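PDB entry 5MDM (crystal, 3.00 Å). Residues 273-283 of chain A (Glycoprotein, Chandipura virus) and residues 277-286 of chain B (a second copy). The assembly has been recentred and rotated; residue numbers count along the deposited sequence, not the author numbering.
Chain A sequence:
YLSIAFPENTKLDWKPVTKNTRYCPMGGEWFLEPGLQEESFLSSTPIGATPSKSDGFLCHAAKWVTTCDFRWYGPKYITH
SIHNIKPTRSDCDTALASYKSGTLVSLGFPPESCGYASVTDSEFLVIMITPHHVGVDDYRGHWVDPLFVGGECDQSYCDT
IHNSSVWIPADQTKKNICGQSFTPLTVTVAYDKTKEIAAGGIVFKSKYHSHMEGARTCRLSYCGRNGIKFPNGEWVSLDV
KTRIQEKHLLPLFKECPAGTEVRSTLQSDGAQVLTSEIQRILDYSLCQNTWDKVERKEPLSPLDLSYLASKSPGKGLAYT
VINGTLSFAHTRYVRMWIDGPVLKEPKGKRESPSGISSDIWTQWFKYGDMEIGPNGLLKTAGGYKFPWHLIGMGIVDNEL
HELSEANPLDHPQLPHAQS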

# COMPACT_ATOMS: atom_id res chain seq x y z
N VAL A 273 7.86 5.44 8.79
CA VAL A 273 8.37 6.55 9.60
C VAL A 273 7.35 7.67 9.72
O VAL A 273 7.20 8.24 10.80
CB VAL A 273 9.76 7.09 9.16
CG1 VAL A 273 10.73 5.96 8.98
CG2 VAL A 273 9.67 7.92 7.89
N LEU A 274 6.62 7.97 8.65
CA LEU A 274 5.57 8.99 8.73
C LEU A 274 4.53 8.60 9.77
O LEU A 274 4.23 9.38 10.69
CB LEU A 274 4.89 9.20 7.38
CG LEU A 274 5.70 9.82 6.24
CD1 LEU A 274 4.88 9.85 4.97
CD2 LEU A 274 6.17 11.22 6.60
N THR A 275 4.00 7.39 9.63
CA THR A 275 2.99 6.90 10.55
C THR A 275 3.50 6.94 11.98
O THR A 275 2.77 7.33 12.89
CB THR A 275 2.59 5.47 10.22
OG1 THR A 275 2.23 5.37 8.83
CG2 THR A 275 1.43 5.05 11.07
N SER A 276 4.75 6.54 12.17
CA SER A 276 5.37 6.52 13.48
C SER A 276 5.44 7.91 14.08
O SER A 276 5.05 8.10 15.22
CB SER A 276 6.78 5.93 13.40
OG SER A 276 6.73 4.52 13.31
N GLU A 277 5.93 8.87 13.31
CA GLU A 277 6.11 10.23 13.80
C GLU A 277 4.78 10.89 14.15
O GLU A 277 4.63 11.46 15.24
CB GLU A 277 6.89 11.05 12.77
CG GLU A 277 8.30 10.53 12.53
CD GLU A 277 9.07 11.33 11.48
OE1 GLU A 277 8.51 11.58 10.38
OE2 GLU A 277 10.23 11.71 11.75
N ILE A 278 3.82 10.80 13.24
CA ILE A 278 2.47 11.29 13.52
C ILE A 278 1.90 10.62 14.77
O ILE A 278 1.32 11.29 15.63
CB ILE A 278 1.52 11.07 12.33
CG1 ILE A 278 1.95 11.92 11.15
CG2 ILE A 278 0.11 11.47 12.72
CD1 ILE A 278 2.05 13.38 11.49
N GLN A 279 2.07 9.31 14.89
CA GLN A 279 1.57 8.61 16.07
C GLN A 279 2.26 9.10 17.34
O GLN A 279 1.64 9.20 18.38
CB GLN A 279 1.68 7.09 15.93
CG GLN A 279 0.52 6.48 15.16
CD GLN A 279 0.71 4.99 14.87
OE1 GLN A 279 1.63 4.36 15.39
NE2 GLN A 279 -0.16 4.44 14.03
N ARG A 280 3.55 9.40 17.24
CA ARG A 280 4.33 9.89 18.37
C ARG A 280 3.74 11.20 18.87
O ARG A 280 3.39 11.33 20.06
CB ARG A 280 5.79 10.09 17.94
CG ARG A 280 6.69 10.85 18.92
CD ARG A 280 8.15 10.89 18.43
NE ARG A 280 8.66 9.54 18.16
CZ ARG A 280 8.76 9.00 16.95
NH1 ARG A 280 8.39 9.69 15.87
NH2 ARG A 280 9.22 7.76 16.80
N ILE A 281 3.59 12.15 17.96
CA ILE A 281 3.06 13.45 18.34
C ILE A 281 1.61 13.36 18.83
O ILE A 281 1.23 14.07 19.76
CB ILE A 281 3.23 14.52 17.23
CG1 ILE A 281 3.25 15.91 17.84
CG2 ILE A 281 2.13 14.43 16.19
CD1 ILE A 281 3.55 17.01 16.85
N LEU A 282 0.81 12.47 18.23
CA LEU A 282 -0.58 12.30 18.65
C LEU A 282 -0.68 11.65 20.03
O LEU A 282 -1.53 12.03 20.83
CB LEU A 282 -1.40 11.53 17.62
CG LEU A 282 -1.77 12.31 16.35
CD1 LEU A 282 -2.76 11.55 15.51
CD2 LEU A 282 -2.31 13.70 16.69
N ASP A 283 0.18 10.68 20.31
CA ASP A 283 0.20 10.04 21.62
C ASP A 283 0.53 11.08 22.68
O ASP A 283 -0.17 11.20 23.69
CB ASP A 283 1.23 8.91 21.67
CG ASP A 283 0.81 7.69 20.85
OD1 ASP A 283 -0.36 7.64 20.41
OD2 ASP A 283 1.66 6.79 20.64
N GLU B 277 -5.11 19.65 8.36
CA GLU B 277 -5.55 18.55 9.22
C GLU B 277 -4.54 17.41 9.23
O GLU B 277 -4.27 16.80 8.19
CB GLU B 277 -6.92 18.03 8.78
CG GLU B 277 -8.03 19.05 8.91
CD GLU B 277 -9.39 18.39 8.99
OE1 GLU B 277 -10.08 18.32 7.96
OE2 GLU B 277 -9.75 17.93 10.10
N ILE B 278 -4.00 17.11 10.41
CA ILE B 278 -2.87 16.19 10.52
C ILE B 278 -3.16 14.82 9.93
O ILE B 278 -2.30 14.24 9.26
CB ILE B 278 -2.35 16.09 11.97
CG1 ILE B 278 -0.98 15.41 11.99
CG2 ILE B 278 -3.35 15.37 12.86
CD1 ILE B 278 -0.29 15.53 13.32
N GLN B 279 -4.36 14.30 10.16
CA GLN B 279 -4.71 12.99 9.65
C GLN B 279 -4.79 13.03 8.12
O GLN B 279 -4.39 12.08 7.46
CB GLN B 279 -6.00 12.47 10.27
CG GLN B 279 -7.29 13.01 9.66
CD GLN B 279 -7.58 14.44 10.05
OE1 GLN B 279 -6.74 15.13 10.62
NE2 GLN B 279 -8.79 14.90 9.74
N ARG B 280 -5.27 14.14 7.58
CA ARG B 280 -5.39 14.29 6.14
C ARG B 280 -4.02 14.43 5.48
O ARG B 280 -3.78 13.89 4.40
CB ARG B 280 -6.29 15.48 5.78
CG ARG B 280 -7.74 15.27 6.20
CD ARG B 280 -8.69 16.25 5.51
NE ARG B 280 -9.86 15.55 5.00
CZ ARG B 280 -10.90 15.18 5.75
NH1 ARG B 280 -10.91 15.46 7.05
NH2 ARG B 280 -11.92 14.53 5.20
N ILE B 281 -3.12 15.14 6.15
CA ILE B 281 -1.75 15.30 5.68
C ILE B 281 -1.06 13.95 5.67
O ILE B 281 -0.40 13.59 4.70
CB ILE B 281 -0.96 16.28 6.56
CG1 ILE B 281 -1.43 17.71 6.29
CG2 ILE B 281 0.53 16.17 6.29
CD1 ILE B 281 -0.90 18.72 7.28
N LEU B 282 -1.22 13.21 6.76
CA LEU B 282 -0.65 11.87 6.87
C LEU B 282 -1.15 10.95 5.76
O LEU B 282 -0.35 10.37 5.02
CB LEU B 282 -0.97 11.25 8.23
CG LEU B 282 -0.56 9.79 8.39
CD1 LEU B 282 0.95 9.62 8.26
CD2 LEU B 282 -1.04 9.27 9.72
N ASP B 283 -2.47 10.82 5.65
CA ASP B 283 -3.09 9.99 4.62
C ASP B 283 -2.63 10.36 3.21
O ASP B 283 -2.27 9.50 2.41
CB ASP B 283 -4.62 10.05 4.74
CG ASP B 283 -5.16 9.23 5.92
OD1 ASP B 283 -4.42 8.36 6.44
OD2 ASP B 283 -6.33 9.44 6.33
N TYR B 284 -2.65 11.66 2.92
CA TYR B 284 -2.15 12.19 1.65
C TYR B 284 -0.71 11.76 1.39
O TYR B 284 -0.40 11.25 0.31
CB TYR B 284 -2.24 13.72 1.66
CG TYR B 284 -1.58 14.41 0.49
CD1 TYR B 284 -0.40 15.12 0.64
CD2 TYR B 284 -2.15 14.35 -0.77
CE1 TYR B 284 0.19 15.76 -0.44
CE2 TYR B 284 -1.57 14.98 -1.85
CZ TYR B 284 -0.40 15.68 -1.68
OH TYR B 284 0.17 16.30 -2.76
N SER B 285 0.15 11.96 2.38
CA SER B 285 1.56 11.61 2.29
C SER B 285 1.76 10.12 2.02
O SER B 285 2.64 9.75 1.25
CB SER B 285 2.27 11.99 3.58
OG SER B 285 2.07 13.35 3.90
N LEU B 286 0.93 9.29 2.66
CA LEU B 286 1.03 7.84 2.49
C LEU B 286 0.62 7.43 1.09
O LEU B 286 1.28 6.60 0.45
CB LEU B 286 0.18 7.11 3.53
CG LEU B 286 0.63 7.27 4.99
CD1 LEU B 286 -0.45 6.78 5.91
CD2 LEU B 286 1.92 6.53 5.26

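Two copies of the Chandipura virus glycoprotein meet here through helices that run nearly antiparallel, with 170° between their directions and a closest approach of 10.3 Å between their axes. That spacing leaves room for a layer of aliphatic side chains between the backbones, and no hydrogen bond crosses it. At the centre lie Ile A278, Ile B278 and Leu B282. Ile A278 points toward the opposing helix and touches both partners: its CD1 is 3.7 Å from CD1 of Ile B278, and its CG1 is 3.8 Å from CD1 of Leu B282. The two isoleucines share a residue number but not a conformation, being m, m in chain A and t, t in chain B, so the contact is not a symmetric pairing of identical side chains.

Ile B278, one residue after the N-cap Glu B277, gives up more surface than any other residue in the pair of stretches, 80 Å². CD1 of Ile B278 also packs 3.9 Å from CG2 of Ile A281, while CG2 of Ile B278 lies 4.3 Å from CD2 of Leu A282, so Ile A278, Ile A281 and Leu A282 all touch it. Leu B282 leaves its backbone sideways, but its t, p rotamer brings its end nearer chain A. CD1 of Leu B282 sits 4.1 Å from CB of Leu A274 and 4.0 Å from the backbone N of Thr A275, a van der Waals approach to the helix backbone itself. Leu A274 and Leu B282 also mark the register, their CA atoms 7.1 Å apart.

Farther along chain B the packing becomes mixed, apolar with polar. CD1 of Leu A274 rests 3.7 Å from CB of Ser B285 and only reaches 4.5 Å from CD2 of Leu B286. CD2 of Leu B286 lies 3.8 Å from OG1 of Thr A275, a hydroxyl that has its hydrogen bond just outside the stretch. Ser B285 meets Leu A274 through CB, while its OG turns back along its own helix, donating to O of Ile B281 at 2.6 Å.

The charged groups stay off the interface. At the start of the chain B helix, Glu B277 OE1 forms a salt bridge with Arg B280 NH1 at 3.1 Å, the hydrogen bond within it weak at 125°, and its OE2 accepts a weak bond from Gln B279 NE2 at 3.2 Å. Neither Glu B277 nor Arg B280 comes within reach of chain A's stretch, and Gln A279 points away from chain B.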